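Local structure of importin subunit beta-1 (Saccharomyces cerevisiae, 5OWU) at residues G57-A62 with A112-Q117; E770-Y775 with G807-M812. The protein carries cargo proteins into the nucleus as the partner of importin alpha, which itself binds the classical nuclear localization signal. All blocks are in the same frame, centred on the assembly; numbering follows the deposited sequence.

In the fold
Contacts 1 and 2 lie near the two ends of the sequence of one all-helical HEAT-repeat chain. Contact 1 comes first. It joins helix 55-67 of HEAT 2 to helix 109-126 of HEAT 3. Contact 2 follows much later, in the region of HEAT 17 and HEAT 18. There the short helix 769-772 packs on helix 796-812. The two share no helix and do not touch. Their centres are 58 Å apart, and their nearest atoms about 45 Å apart. Both are buried apolar contacts. Contact 1 links successive repeats, and contact 2 packs the short helix between HEAT 17 and HEAT 18 on a helix of HEAT 18. Each thus belongs to the local packing that builds the solenoid.

Contact 1: residues G57-A62 with A112-Q117; sequences GRILAA and ANAAAQ
Ala-62 and Ala-114 touch across this contact, and the shortest polar bonds near them are backbone bonds within each helix: Ala-61 N to Gly-57 O and Ala-116 N to Ala-112 O, both 2.9 Å. Between the helices the contact is apolar and is made mainly by methyl groups. Ala-114 CB points at helix 55-67 and meets two side chains one turn apart. Its nearer partner is Ala-62 CB, at 3.8 Å. Ala-62 CB is also 4.1 Å from Ala-114 O, so it lies against the backbone as well as the methyl. The second partner is Ile-59 CG2, 4.2 Å from Ala-114 CB. Ile-59 holds CG1 beside its backbone N (chi1 -66°). This turns CG2 anti to that nitrogen and lets the methyl branch do the touching. Small side chains allow a close approach, and the CA atoms of Ile-59 and Ala-114 are 5.7 Å apart. In the HEAT solenoid, helix 55-67 belongs to HEAT 2 and helix 109-126 to HEAT 3, so the contact stacks one repeat on the next. Other faces of both helices are covered too. Leu-60 and Ala-61 pack on helix 3-15. Ala-116 packs on Leu-104 of helix 90-104 and on Tyr-161 of helix 149-165, and Tyr-161 OH is hydrogen-bonded to Asn-113 OD1.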
loop_
_atom_site.group_PDB
_atom_site.type_symbol
_atom_site.label_atom_id
_atom_site.label_comp_id
_atom_site.label_asym_id
_atom_site.label_seq_id
_atom_site.Cartn_x
_atom_site.Cartn_y
_atom_site.Cartn_z
ATOM N N GLY A 57 -20.432 -29.838 -5.365
ATOM C CA GLY A 57 -20.286 -29.936 -6.808
ATOM C C GLY A 57 -21.117 -28.908 -7.549
ATOM O O GLY A 57 -20.690 -28.383 -8.577
ATOM N N ARG A 58 -22.318 -28.610 -7.040
ATOM C CA ARG A 58 -23.165 -27.591 -7.657
ATOM C C ARG A 58 -22.551 -26.202 -7.502
ATOM O O ARG A 58 -22.466 -25.420 -8.468
ATOM C CB ARG A 58 -24.558 -27.642 -7.023
ATOM C CG ARG A 58 -25.230 -29.021 -7.081
ATOM C CD ARG A 58 -26.487 -29.080 -6.221
ATOM N NE ARG A 58 -27.464 -28.072 -6.612
ATOM C CZ ARG A 58 -28.624 -27.861 -5.993
ATOM N NH1 ARG A 58 -28.970 -28.591 -4.945
ATOM N NH2 ARG A 58 -29.442 -26.908 -6.422
ATOM N N ILE A 59 -22.117 -25.882 -6.282
ATOM C CA ILE A 59 -21.415 -24.627 -6.035
ATOM C C ILE A 59 -20.185 -24.530 -6.928
ATOM O O ILE A 59 -19.926 -23.491 -7.552
ATOM C CB ILE A 59 -21.060 -24.525 -4.539
ATOM C CG1 ILE A 59 -22.344 -24.424 -3.708
ATOM C CG2 ILE A 59 -20.156 -23.326 -4.255
ATOM C CD1 ILE A 59 -22.250 -25.053 -2.327
ATOM N N LEU A 60 -19.429 -25.624 -7.031
ATOM C CA LEU A 60 -18.234 -25.626 -7.866
ATOM C C LEU A 60 -18.581 -25.389 -9.333
ATOM O O LEU A 60 -17.877 -24.656 -10.034
ATOM C CB LEU A 60 -17.486 -26.946 -7.697
ATOM C CG LEU A 60 -16.282 -27.172 -8.607
ATOM C CD1 LEU A 60 -15.152 -26.220 -8.278
ATOM C CD2 LEU A 60 -15.811 -28.622 -8.513
ATOM N N ALA A 61 -19.661 -26.000 -9.820
ATOM C CA ALA A 61 -20.089 -25.755 -11.195
ATOM C C ALA A 61 -20.276 -24.264 -11.446
ATOM O O ALA A 61 -19.702 -23.692 -12.393
ATOM C CB ALA A 61 -21.392 -26.499 -11.479
ATOM N N ALA A 62 -21.075 -23.618 -10.584
ATOM C CA ALA A 62 -21.344 -22.194 -10.763
ATOM C C ALA A 62 -20.071 -21.359 -10.673
ATOM O O ALA A 62 -19.861 -20.445 -11.479
ATOM C CB ALA A 62 -22.362 -21.723 -9.729
ATOM N N ALA A 112 -27.661 -20.156 -3.514
ATOM C CA ALA A 112 -28.072 -18.798 -3.848
ATOM C C ALA A 112 -26.872 -17.875 -4.025
ATOM O O ALA A 112 -26.844 -17.051 -4.944
ATOM C CB ALA A 112 -29.000 -18.268 -2.755
ATOM N N ASN A 113 -25.876 -17.990 -3.147
ATOM C CA ASN A 113 -24.671 -17.170 -3.259
ATOM C C ASN A 113 -23.900 -17.484 -4.541
ATOM O O ASN A 113 -23.516 -16.574 -5.297
ATOM C CB ASN A 113 -23.785 -17.393 -2.030
ATOM C CG ASN A 113 -22.678 -16.358 -1.909
ATOM O OD1 ASN A 113 -22.909 -15.165 -2.072
ATOM N ND2 ASN A 113 -21.470 -16.814 -1.623
ATOM N N ALA A 114 -23.647 -18.772 -4.804
ATOM C CA ALA A 114 -22.948 -19.124 -6.042
ATOM C C ALA A 114 -23.704 -18.605 -7.258
ATOM O O ALA A 114 -23.112 -18.028 -8.187
ATOM C CB ALA A 114 -22.771 -20.637 -6.128
ATOM N N ALA A 115 -25.024 -18.786 -7.260
ATOM C CA ALA A 115 -25.843 -18.312 -8.366
ATOM C C ALA A 115 -25.753 -16.799 -8.504
ATOM O O ALA A 115 -25.709 -16.272 -9.620
ATOM C CB ALA A 115 -27.288 -18.754 -8.154
ATOM N N ALA A 116 -25.719 -16.082 -7.379
ATOM C CA ALA A 116 -25.615 -14.629 -7.424
ATOM C C ALA A 116 -24.303 -14.196 -8.062
ATOM O O ALA A 116 -24.269 -13.237 -8.842
ATOM C CB ALA A 116 -25.739 -14.047 -6.014
ATOM N N GLN A 117 -23.207 -14.884 -7.736
ATOM C CA GLN A 117 -21.929 -14.549 -8.359
ATOM C C GLN A 117 -21.946 -14.835 -9.861
ATOM O O GLN A 117 -21.392 -14.058 -10.655
ATOM C CB GLN A 117 -20.804 -15.319 -7.676
ATOM C CG GLN A 117 -20.626 -14.993 -6.210
ATOM C CD GLN A 117 -19.364 -15.603 -5.629
ATOM O OE1 GLN A 117 -18.260 -15.345 -6.103
ATOM N NE2 GLN A 117 -19.526 -16.414 -4.594
#

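Contact 2: residues E770-Y775 with G807-M812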
loop_
_atom_site.group_PDB
_atom_site.type_symbol
_atom_site.label_atom_id
_atom_site.label_comp_id
_atom_site.label_asym_id
_atom_site.label_seq_id
_atom_site.Cartn_x
_atom_site.Cartn_y
_atom_site.Cartn_z
ATOM N N GLU A 770 26.414 5.815 -32.632
ATOM C CA GLU A 770 25.840 5.018 -33.710
ATOM C C GLU A 770 25.135 3.783 -33.172
ATOM O O GLU A 770 24.192 3.285 -33.796
ATOM C CB GLU A 770 26.924 4.618 -34.719
ATOM C CG GLU A 770 27.960 3.620 -34.205
ATOM C CD GLU A 770 28.999 4.249 -33.290
ATOM O OE1 GLU A 770 28.881 5.456 -32.972
ATOM O OE2 GLU A 770 29.941 3.528 -32.893
ATOM N N ALA A 771 25.571 3.274 -32.022
ATOM C CA ALA A 771 24.900 2.129 -31.427
ATOM C C ALA A 771 23.581 2.532 -30.781
ATOM O O ALA A 771 22.621 1.753 -30.788
ATOM C CB ALA A 771 25.815 1.461 -30.402
ATOM N N LEU A 772 23.514 3.742 -30.216
ATOM C CA LEU A 772 22.304 4.175 -29.527
ATOM C C LEU A 772 21.266 4.750 -30.484
ATOM O O LEU A 772 20.064 4.712 -30.187
ATOM C CB LEU A 772 22.655 5.222 -28.461
ATOM C CG LEU A 772 21.508 5.683 -27.562
ATOM C CD1 LEU A 772 21.164 4.610 -26.551
ATOM C CD2 LEU A 772 21.843 6.995 -26.862
ATOM N N PHE A 773 21.706 5.252 -31.638
ATOM C CA PHE A 773 20.851 6.053 -32.516
ATOM C C PHE A 773 19.475 5.453 -32.777
ATOM O O PHE A 773 18.478 6.182 -32.646
ATOM C CB PHE A 773 21.589 6.305 -33.838
ATOM C CG PHE A 773 20.791 7.099 -34.835
ATOM C CD1 PHE A 773 20.454 8.418 -34.579
ATOM C CD2 PHE A 773 20.384 6.528 -36.029
ATOM C CE1 PHE A 773 19.721 9.153 -35.491
ATOM C CE2 PHE A 773 19.646 7.263 -36.949
ATOM C CZ PHE A 773 19.318 8.573 -36.675
ATOM N N PRO A 774 19.333 4.175 -33.145
ATOM C CA PRO A 774 18.000 3.664 -33.502
ATOM C C PRO A 774 17.048 3.492 -32.328
ATOM O O PRO A 774 15.911 3.052 -32.540
ATOM C CB PRO A 774 18.313 2.309 -34.160
ATOM C CG PRO A 774 19.629 1.909 -33.598
ATOM C CD PRO A 774 20.391 3.180 -33.416
ATOM N N TYR A 775 17.461 3.821 -31.104
ATOM C CA TYR A 775 16.620 3.661 -29.926
ATOM C C TYR A 775 16.225 4.988 -29.293
ATOM O O TYR A 775 15.500 4.989 -28.289
ATOM C CB TYR A 775 17.342 2.791 -28.889
ATOM C CG TYR A 775 17.824 1.490 -29.467
ATOM C CD1 TYR A 775 16.925 0.495 -29.812
ATOM C CD2 TYR A 775 19.176 1.260 -29.686
ATOM C CE1 TYR A 775 17.349 -0.690 -30.345
ATOM C CE2 TYR A 775 19.614 0.070 -30.230
ATOM C CZ TYR A 775 18.697 -0.900 -30.556
ATOM O OH TYR A 775 19.118 -2.089 -31.098
ATOM N N GLY A 807 19.267 15.594 -21.580
ATOM C CA GLY A 807 20.492 16.347 -21.818
ATOM C C GLY A 807 21.615 15.507 -22.406
ATOM O O GLY A 807 22.232 15.891 -23.405
ATOM N N ASP A 808 21.908 14.360 -21.785
ATOM C CA ASP A 808 23.038 13.538 -22.219
ATOM C C ASP A 808 22.828 13.011 -23.634
ATOM O O ASP A 808 23.739 13.056 -24.472
ATOM C CB ASP A 808 23.245 12.371 -21.253
ATOM C CG ASP A 808 23.528 12.824 -19.828
ATOM O OD1 ASP A 808 23.851 14.014 -19.623
ATOM O OD2 ASP A 808 23.435 11.978 -18.911
ATOM N N ILE A 809 21.631 12.497 -23.920
ATOM C CA ILE A 809 21.361 12.040 -25.277
ATOM C C ILE A 809 21.542 13.192 -26.252
ATOM O O ILE A 809 22.178 13.036 -27.304
ATOM C CB ILE A 809 19.960 11.412 -25.373
ATOM C CG1 ILE A 809 19.922 10.117 -24.554
ATOM C CG2 ILE A 809 19.596 11.131 -26.833
ATOM C CD1 ILE A 809 18.547 9.491 -24.418
ATOM N N ALA A 810 21.024 14.381 -25.905
ATOM C CA ALA A 810 21.254 15.539 -26.764
ATOM C C ALA A 810 22.745 15.755 -27.011
ATOM O O ALA A 810 23.166 16.002 -28.146
ATOM C CB ALA A 810 20.643 16.793 -26.147
ATOM N N ALA A 811 23.561 15.666 -25.959
ATOM C CA ALA A 811 24.989 15.926 -26.103
ATOM C C ALA A 811 25.669 14.879 -26.973
ATOM O O ALA A 811 26.705 15.156 -27.582
ATOM C CB ALA A 811 25.654 15.963 -24.730
ATOM N N MET A 812 25.123 13.663 -27.021
ATOM C CA MET A 812 25.762 12.609 -27.797
ATOM C C MET A 812 25.607 12.811 -29.299
ATOM O O MET A 812 26.399 12.265 -30.074
ATOM C CB MET A 812 25.188 11.253 -27.409
ATOM C CG MET A 812 25.648 10.759 -26.058
ATOM S SD MET A 812 24.864 9.215 -25.624
ATOM C CE MET A 812 25.372 8.180 -26.992
#
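Leu-772 lays its CD2 methyl over the thioether end of Met-812, and the two side chains cross at about a right angle. The methyl is 3.7 Å from Met-812 CE and 3.9 Å from Met-812 SD. This is packing near the C-terminal end of the HEAT solenoid. Leu-772 lies on the short helix 769-772, which links helix 741-764 of HEAT 17 to helix 776-788 of HEAT 18. Met-812 and Ile-809 lie on helix 796-812, the later of the two long helices of HEAT 18. Leu-772 swings CG away from its backbone N (chi1 -175°), and its CB already points at helix 796-812. Met-812 runs out extended as far as SD and then bends (chi3 58°), which sets CE against the leucine. The backbones stay well apart. The CA atoms of Leu-772 and Ile-809 are the nearest pair, at 9.0 Å, so the gap is bridged by side chains alone. All three touching residues are buried. Val-762 of helix 741-764 touches each of them, and Leu-772 also meets Ile-761 and Met-725. After Leu-772 the chain turns, and Tyr-775 N bonds to Leu-772 O at 2.9 Å. Beside the sulfur contact, Leu-772 CD2 has a looser neighbour on helix 796-812: Ile-809 CG1, at 4.3 Å.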